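Local coordinates for protein angel homolog 2 (Homo sapiens, PDB 6RW0) that acts as a 2',3'-cyclic phosphatase of the CCR4/nocturin family and probably binds mRNA 3'-untranslated regions, at residues Gly387-Thr399 / Asp417-Leu429. Sequence-based numbering, arbitrary orientation.
Sequences GGLKLLARLSLLT and DHLPLLAKFRLEL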
ATOM      1  N   GLY A 387      -1.895 -19.447  -7.304  1.00 58.14           N
ATOM      2  CA  GLY A 387      -0.989 -19.485  -6.143  1.00 50.59           C
ATOM      3  C   GLY A 387      -1.658 -18.883  -4.929  1.00 43.36           C
ATOM      4  O   GLY A 387      -1.253 -17.830  -4.503  1.00 41.78           O
ATOM      5  N   GLY A 388      -2.656 -19.546  -4.372  1.00 35.34           N
ATOM      6  CA  GLY A 388      -3.392 -19.012  -3.220  1.00 32.66           C
ATOM      7  C   GLY A 388      -2.611 -19.040  -1.913  1.00 29.72           C
ATOM      8  O   GLY A 388      -1.773 -19.905  -1.720  1.00 29.86           O
ATOM      9  N   LEU A 389      -2.909 -18.111  -1.018  1.00 24.32           N
ATOM     10  CA  LEU A 389      -2.346 -18.064   0.342  1.00 24.08           C
ATOM     11  C   LEU A 389      -3.517 -18.172   1.311  1.00 25.20           C
ATOM     12  O   LEU A 389      -4.592 -17.748   0.965  1.00 26.95           O
ATOM     13  CB  LEU A 389      -1.633 -16.734   0.558  1.00 21.27           C
ATOM     14  CG  LEU A 389      -0.306 -16.573  -0.160  1.00 20.72           C
ATOM     15  CD1 LEU A 389       0.150 -15.128  -0.071  1.00 23.46           C
ATOM     16  CD2 LEU A 389       0.731 -17.512   0.417  1.00 22.60           C
ATOM     17  N   LYS A 390      -3.298 -18.751   2.476  1.00 22.05           N
ATOM     18  CA  LYS A 390      -4.331 -18.801   3.523  1.00 23.96           C
ATOM     19  C   LYS A 390      -4.018 -17.704   4.534  1.00 22.42           C
ATOM     20  O   LYS A 390      -2.884 -17.596   4.952  1.00 24.28           O
ATOM     21  CB  LYS A 390      -4.353 -20.163   4.215  1.00 30.86           C
ATOM     22  CG  LYS A 390      -4.566 -21.334   3.280  1.00 46.45           C
ATOM     23  CD  LYS A 390      -6.011 -21.603   2.970  1.00 57.37           C
ATOM     24  CE  LYS A 390      -6.228 -22.984   2.379  1.00 63.02           C
ATOM     25  NZ  LYS A 390      -5.518 -24.039   3.144  1.00 65.01           N
ATOM     26  N   LEU A 391      -5.004 -16.891   4.849  1.00 21.32           N
ATOM     27  CA  LEU A 391      -4.849 -15.892   5.897  1.00 18.85           C
ATOM     28  C   LEU A 391      -5.068 -16.574   7.239  1.00 20.56           C
ATOM     29  O   LEU A 391      -6.160 -17.085   7.512  1.00 23.68           O
ATOM     30  CB  LEU A 391      -5.853 -14.758   5.720  1.00 20.86           C
ATOM     31  CG  LEU A 391      -5.777 -13.695   6.813  1.00 19.68           C
ATOM     32  CD1 LEU A 391      -4.444 -12.989   6.801  1.00 19.07           C
ATOM     33  CD2 LEU A 391      -6.901 -12.690   6.637  1.00 23.43           C
ATOM     34  N   LEU A 392      -4.031 -16.592   8.071  1.00 19.20           N
ATOM     35  CA  LEU A 392      -4.146 -17.213   9.384  1.00 20.42           C
ATOM     36  C   LEU A 392      -4.626 -16.235  10.449  1.00 20.10           C
ATOM     37  O   LEU A 392      -5.410 -16.614  11.329  1.00 23.59           O
ATOM     38  CB  LEU A 392      -2.783 -17.764   9.808  1.00 20.74           C
ATOM     39  CG  LEU A 392      -2.151 -18.846   8.940  1.00 23.83           C
ATOM     40  CD1 LEU A 392      -0.760 -19.196   9.480  1.00 27.71           C
ATOM     41  CD2 LEU A 392      -3.048 -20.072   8.908  1.00 27.97           C
ATOM     42  N   ALA A 393      -4.158 -14.991  10.400  1.00 20.01           N
ATOM     43  CA  ALA A 393      -4.464 -14.022  11.442  1.00 21.34           C
ATOM     44  C   ALA A 393      -4.180 -12.619  10.931  1.00 19.68           C
ATOM     45  O   ALA A 393      -3.408 -12.419   9.989  1.00 18.33           O
ATOM     46  CB  ALA A 393      -3.623 -14.281  12.696  1.00 23.55           C
ATOM     47  N   ARG A 394      -4.804 -11.642  11.585  1.00 19.69           N
ATOM     48  CA  ARG A 394      -4.562 -10.238  11.287  1.00 19.16           C
ATOM     49  C   ARG A 394      -4.609  -9.451  12.588  1.00 18.34           C
ATOM     50  O   ARG A 394      -5.246  -9.864  13.560  1.00 21.15           O
ATOM     51  CB  ARG A 394      -5.596  -9.678  10.307  1.00 21.27           C
ATOM     52  CG  ARG A 394      -7.007  -9.707  10.838  1.00 22.68           C
ATOM     53  CD  ARG A 394      -8.019  -9.359   9.756  1.00 25.37           C
ATOM     54  NE  ARG A 394      -9.353  -9.509  10.318  1.00 29.93           N
ATOM     55  CZ  ARG A 394     -10.442  -9.829   9.632  1.00 34.45           C
ATOM     56  NH1 ARG A 394     -10.386 -10.029   8.324  1.00 33.38           N
ATOM     57  NH2 ARG A 394     -11.596  -9.946  10.274  1.00 38.69           N
ATOM     58  N   LEU A 395      -3.930  -8.306  12.598  1.00 18.40           N
ATOM     59  CA  LEU A 395      -3.894  -7.439  13.776  1.00 17.86           C
ATOM     60  C   LEU A 395      -5.024  -6.426  13.650  1.00 16.27           C
ATOM     61  O   LEU A 395      -4.989  -5.554  12.777  1.00 17.30           O
ATOM     62  CB  LEU A 395      -2.556  -6.718  13.883  1.00 19.24           C
ATOM     63  CG  LEU A 395      -2.382  -5.869  15.149  1.00 20.30           C
ATOM     64  CD1 LEU A 395      -2.293  -6.800  16.338  1.00 23.88           C
ATOM     65  CD2 LEU A 395      -1.174  -4.971  15.059  1.00 22.14           C
ATOM     66  N   SER A 396      -6.005  -6.506  14.541  1.00 17.64           N
ATOM     67  CA  SER A 396      -7.227  -5.735  14.346  1.00 17.57           C
ATOM     68  C   SER A 396      -6.953  -4.232  14.336  1.00 17.86           C
ATOM     69  O   SER A 396      -6.044  -3.730  15.007  1.00 18.62           O
ATOM     70  CB  SER A 396      -8.254  -6.099  15.414  1.00 20.24           C
ATOM     71  OG  SER A 396      -7.809  -5.752  16.708  1.00 21.20           O
ATOM     72  N   LEU A 397      -7.764  -3.495  13.578  1.00 17.60           N
ATOM     73  CA  LEU A 397      -7.652  -2.036  13.373  1.00 16.58           C
ATOM     74  C   LEU A 397      -8.539  -1.333  14.414  1.00 19.06           C
ATOM     75  O   LEU A 397      -8.996  -1.975  15.331  1.00 18.95           O
ATOM     76  CB  LEU A 397      -8.019  -1.772  11.901  1.00 16.72           C
ATOM     77  CG  LEU A 397      -6.876  -1.979  10.916  1.00 16.50           C
ATOM     78  CD1 LEU A 397      -7.410  -1.919   9.499  1.00 17.43           C
ATOM     79  CD2 LEU A 397      -5.788  -0.949  11.113  1.00 19.64           C
ATOM     80  N   LEU A 398      -8.678  -0.030  14.314  1.00 18.74           N
ATOM     81  CA  LEU A 398      -9.434   0.796  15.262  1.00 16.50           C
ATOM     82  C   LEU A 398     -10.420   1.671  14.508  1.00 16.51           C
ATOM     83  O   LEU A 398     -10.372   1.737  13.313  1.00 17.89           O
ATOM     84  CB  LEU A 398      -8.438   1.657  16.035  1.00 18.18           C
ATOM     85  CG  LEU A 398      -7.376   0.904  16.818  1.00 18.71           C
ATOM     86  CD1 LEU A 398      -6.381   1.878  17.394  1.00 20.12           C
ATOM     87  CD2 LEU A 398      -7.998   0.068  17.917  1.00 19.33           C
ATOM     88  N   THR A 399     -11.341   2.256  15.240  1.00 17.85           N
ATOM     89  CA  THR A 399     -12.316   3.207  14.689  1.00 18.38           C
ATOM     90  C   THR A 399     -11.775   4.631  14.799  1.00 17.67           C
ATOM     91  O   THR A 399     -10.819   4.867  15.502  1.00 16.97           O
ATOM     92  CB  THR A 399     -13.668   3.107  15.399  1.00 18.68           C
ATOM     93  OG1 THR A 399     -13.467   3.616  16.708  1.00 21.49           O
ATOM     94  CG2 THR A 399     -14.218   1.703  15.449  1.00 22.07           C
ATOM     95  N   ASP A 417       0.847   9.144  11.325  1.00 15.73           N
ATOM     96  CA  ASP A 417      -0.570   9.430  11.111  1.00 15.67           C
ATOM     97  C   ASP A 417      -1.311   8.247  10.498  1.00 15.23           C
ATOM     98  O   ASP A 417      -2.523   8.346  10.268  1.00 17.70           O
ATOM     99  CB  ASP A 417      -0.826  10.746  10.354  1.00 17.22           C
ATOM    100  CG  ASP A 417      -0.230  10.786   8.971  1.00 16.86           C
ATOM    101  OD1 ASP A 417       0.611   9.936   8.642  1.00 17.31           O
ATOM    102  OD2 ASP A 417      -0.616  11.706   8.211  1.00 19.59           O
ATOM    103  N   HIS A 418      -0.629   7.131  10.265  1.00 15.37           N
ATOM    104  CA  HIS A 418      -1.271   5.884   9.890  1.00 15.12           C
ATOM    105  C   HIS A 418      -1.021   4.828  10.956  1.00 14.67           C
ATOM    106  O   HIS A 418      -0.091   4.929  11.763  1.00 16.83           O
ATOM    107  CB  HIS A 418      -0.724   5.320   8.569  1.00 16.02           C
ATOM    108  CG  HIS A 418      -0.978   6.191   7.390  1.00 15.39           C
ATOM    109  ND1 HIS A 418      -1.760   5.799   6.324  1.00 16.13           N
ATOM    110  CD2 HIS A 418      -0.568   7.450   7.111  1.00 16.34           C
ATOM    111  CE1 HIS A 418      -1.813   6.776   5.438  1.00 18.25           C
ATOM    112  NE2 HIS A 418      -1.101   7.794   5.895  1.00 18.87           N
ATOM    113  N   LEU A 419      -1.888   3.774  10.950  1.00 14.01           N
ATOM    114  CA  LEU A 419      -1.629   2.588  11.741  1.00 15.18           C
ATOM    115  C   LEU A 419      -0.957   1.517  10.892  1.00 15.34           C
ATOM    116  O   LEU A 419      -1.235   1.405   9.693  1.00 15.69           O
ATOM    117  CB  LEU A 419      -2.948   1.996  12.234  1.00 16.45           C
ATOM    118  CG  LEU A 419      -3.755   2.865  13.190  1.00 16.36           C
ATOM    119  CD1 LEU A 419      -5.112   2.218  13.476  1.00 21.09           C
ATOM    120  CD2 LEU A 419      -3.010   3.084  14.476  1.00 18.49           C
ATOM    121  N   PRO A 420      -0.082   0.697  11.479  1.00 14.80           N
ATOM    122  CA  PRO A 420       0.471  -0.436  10.725  1.00 14.93           C
ATOM    123  C   PRO A 420      -0.549  -1.553  10.576  1.00 15.58           C
ATOM    124  O   PRO A 420      -1.299  -1.860  11.506  1.00 17.95           O
ATOM    125  CB  PRO A 420       1.667  -0.884  11.575  1.00 15.52           C
ATOM    126  CG  PRO A 420       1.302  -0.468  12.971  1.00 15.80           C
ATOM    127  CD  PRO A 420       0.502   0.807  12.833  1.00 14.49           C
ATOM    128  N   LEU A 421      -0.563  -2.168   9.401  1.00 14.64           N
ATOM    129  CA  LEU A 421      -1.368  -3.347   9.108  1.00 13.47           C
ATOM    130  C   LEU A 421      -0.459  -4.559   9.224  1.00 14.47           C
ATOM    131  O   LEU A 421       0.728  -4.483   8.884  1.00 16.02           O
ATOM    132  CB  LEU A 421      -1.923  -3.251   7.687  1.00 15.20           C
ATOM    133  CG  LEU A 421      -3.147  -2.350   7.486  1.00 16.61           C
ATOM    134  CD1 LEU A 421      -2.887  -0.892   7.813  1.00 19.52           C
ATOM    135  CD2 LEU A 421      -3.674  -2.476   6.043  1.00 17.65           C
ATOM    136  N   LEU A 422      -0.995  -5.674   9.714  1.00 15.91           N
ATOM    137  CA  LEU A 422      -0.166  -6.852   9.925  1.00 16.91           C
ATOM    138  C   LEU A 422      -0.998  -8.097   9.706  1.00 15.42           C
ATOM    139  O   LEU A 422      -2.110  -8.205  10.235  1.00 16.56           O
ATOM    140  CB  LEU A 422       0.426  -6.833  11.336  1.00 18.31           C
ATOM    141  CG  LEU A 422       1.371  -7.962  11.742  1.00 23.98           C
ATOM    142  CD1 LEU A 422       2.675  -7.978  10.954  1.00 25.95           C
ATOM    143  CD2 LEU A 422       1.660  -7.849  13.254  1.00 25.70           C
ATOM    144  N   ALA A 423      -0.446  -9.041   8.945  1.00 16.03           N
ATOM    145  CA  ALA A 423      -1.118 -10.288   8.633  1.00 15.88           C
ATOM    146  C   ALA A 423      -0.137 -11.438   8.756  1.00 16.87           C
ATOM    147  O   ALA A 423       1.059 -11.283   8.486  1.00 17.44           O
ATOM    148  CB  ALA A 423      -1.645 -10.271   7.199  1.00 18.44           C
ATOM    149  N   LYS A 424      -0.661 -12.609   9.106  1.00 17.13           N
ATOM    150  CA  LYS A 424       0.100 -13.849   9.034  1.00 19.69           C
ATOM    151  C   LYS A 424      -0.534 -14.754   7.989  1.00 17.47           C
ATOM    152  O   LYS A 424      -1.744 -15.010   8.039  1.00 19.73           O
ATOM    153  CB  LYS A 424       0.168 -14.584  10.367  1.00 26.58           C
ATOM    154  CG  LYS A 424       1.098 -15.794  10.280  1.00 35.18           C
ATOM    155  CD  LYS A 424       1.597 -16.265  11.639  1.00 41.82           C
ATOM    156  CE  LYS A 424       1.601 -17.783  11.707  1.00 47.92           C
ATOM    157  NZ  LYS A 424       2.455 -18.306  12.801  1.00 52.52           N
ATOM    158  N   PHE A 425       0.293 -15.235   7.077  1.00 19.92           N
ATOM    159  CA  PHE A 425      -0.150 -16.072   5.947  1.00 20.47           C
ATOM    160  C   PHE A 425       0.455 -17.472   6.022  1.00 21.93           C
ATOM    161  O   PHE A 425       1.481 -17.650   6.627  1.00 22.05           O
ATOM    162  CB  PHE A 425       0.291 -15.462   4.616  1.00 19.19           C
ATOM    163  CG  PHE A 425      -0.362 -14.151   4.276  1.00 17.27           C
ATOM    164  CD1 PHE A 425      -1.692 -14.078   3.923  1.00 18.70           C
ATOM    165  CD2 PHE A 425       0.373 -12.986   4.298  1.00 16.92           C
ATOM    166  CE1 PHE A 425      -2.278 -12.865   3.621  1.00 17.85           C
ATOM    167  CE2 PHE A 425      -0.219 -11.779   4.002  1.00 16.97           C
ATOM    168  CZ  PHE A 425      -1.537 -11.720   3.657  1.00 16.49           C
ATOM    169  N   ARG A 426      -0.215 -18.415   5.382  1.00 20.92           N
ATOM    170  CA  ARG A 426       0.275 -19.792   5.241  1.00 21.27           C
ATOM    171  C   ARG A 426       0.334 -20.137   3.752  1.00 23.39           C
ATOM    172  O   ARG A 426      -0.652 -19.957   3.082  1.00 24.17           O
ATOM    173  CB  ARG A 426      -0.656 -20.795   5.924  1.00 23.13           C
ATOM    174  CG  ARG A 426      -0.293 -22.238   5.617  1.00 25.62           C
ATOM    175  CD  ARG A 426      -0.763 -23.196   6.691  1.00 27.85           C
ATOM    176  NE  ARG A 426      -0.136 -22.916   7.956  1.00 28.10           N
ATOM    177  CZ  ARG A 426      -0.656 -23.241   9.127  1.00 32.31           C
ATOM    178  NH1 ARG A 426      -1.779 -23.920   9.177  1.00 33.76           N
ATOM    179  NH2 ARG A 426      -0.052 -22.899  10.241  1.00 33.82           N
ATOM    180  N   LEU A 427       1.464 -20.619   3.267  1.00 22.18           N
ATOM    181  CA  LEU A 427       1.545 -21.180   1.914  1.00 24.48           C
ATOM    182  C   LEU A 427       1.542 -22.698   2.111  1.00 27.54           C
ATOM    183  O   LEU A 427       2.464 -23.192   2.714  1.00 26.66           O
ATOM    184  CB  LEU A 427       2.831 -20.711   1.247  1.00 24.66           C
ATOM    185  CG  LEU A 427       3.134 -21.379  -0.085  1.00 26.95           C
ATOM    186  CD1 LEU A 427       2.025 -21.127  -1.077  1.00 30.52           C
ATOM    187  CD2 LEU A 427       4.467 -20.910  -0.617  1.00 32.85           C
ATOM    188  N   GLU A 428       0.495 -23.368   1.674  1.00 30.44           N
ATOM    189  CA  GLU A 428       0.425 -24.821   1.752  1.00 33.66           C
ATOM    190  C   GLU A 428       1.316 -25.433   0.679  1.00 35.69           C
ATOM    191  O   GLU A 428       1.310 -24.992  -0.474  1.00 37.18           O
ATOM    192  CB  GLU A 428      -1.009 -25.294   1.525  1.00 39.35           C
ATOM    193  CG  GLU A 428      -2.014 -24.738   2.502  1.00 44.77           C
ATOM    194  CD  GLU A 428      -2.027 -25.479   3.821  1.00 50.46           C
ATOM    195  OE1 GLU A 428      -1.148 -26.343   4.039  1.00 52.94           O
ATOM    196  OE2 GLU A 428      -2.929 -25.195   4.636  1.00 50.90           O
ATOM    197  N   LEU A 429       2.066 -26.464   1.062  1.00 36.58           N
ATOM    198  CA  LEU A 429       3.026 -27.109   0.168  1.00 38.29           C
ATOM    199  C   LEU A 429       2.653 -28.569  -0.075  1.00 42.48           C
ATOM    200  O   LEU A 429       1.791 -29.118   0.610  1.00 44.19           O
ATOM    201  CB  LEU A 429       4.432 -27.030   0.774  1.00 40.22           C
ATOM    202  CG  LEU A 429       4.964 -25.614   1.000  1.00 40.39           C
ATOM    203  CD1 LEU A 429       6.294 -25.633   1.719  1.00 43.66           C
ATOM    204  CD2 LEU A 429       5.090 -24.893  -0.326  1.00 42.50           C
TER
HETATM  205  O   HOH W   1      -1.680 -21.878   0.243  1.00 37.72           O
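Lys-424, facing both Leu-392 and Ala-393, shows how two antiparallel strands absorb an extra residue. Lys-424 O takes Leu-392 N at 2.8 Å and, weakly, Ala-393 N at 3.4 Å, a classic beta bulge. Beside it lies a regular pair: Lys-390 N donates to Arg-426 O at 3.0 Å, almost straight at 178°, and Arg-426 N returns a bond to Lys-390 O. Lys-424 N to Ala-393 O and Leu-395 N to Leu-422 O continue the pairing. These strands lie inside one of the two sheets of the DNase I-like sandwich, between strands 20-22 and 49-58.

In the side-chain packing, the bulged Leu-392 sets CD2 3.9 Å above the plane of the Arg-426 guanidinium, over its centre, while its CD1 meets Lys-424 CE at 3.5 Å. A salt bridge from Arg-426 NE to Asp-51 helps hold that flat group. On the sheet face bearing Phe-425, Leu-391 has CG anti to the backbone N (chi1 178°), which brings CD1 3.8 Å from Phe-425 CE1 and close to Ala-423 CB.

Charge contributes at the exposed end, where Lys-390 NZ and Glu-428 OE2 form a salt bridge at 3.2 Å whose hydrogen bond is weak. A water there links Gly-388 O to Glu-428 N.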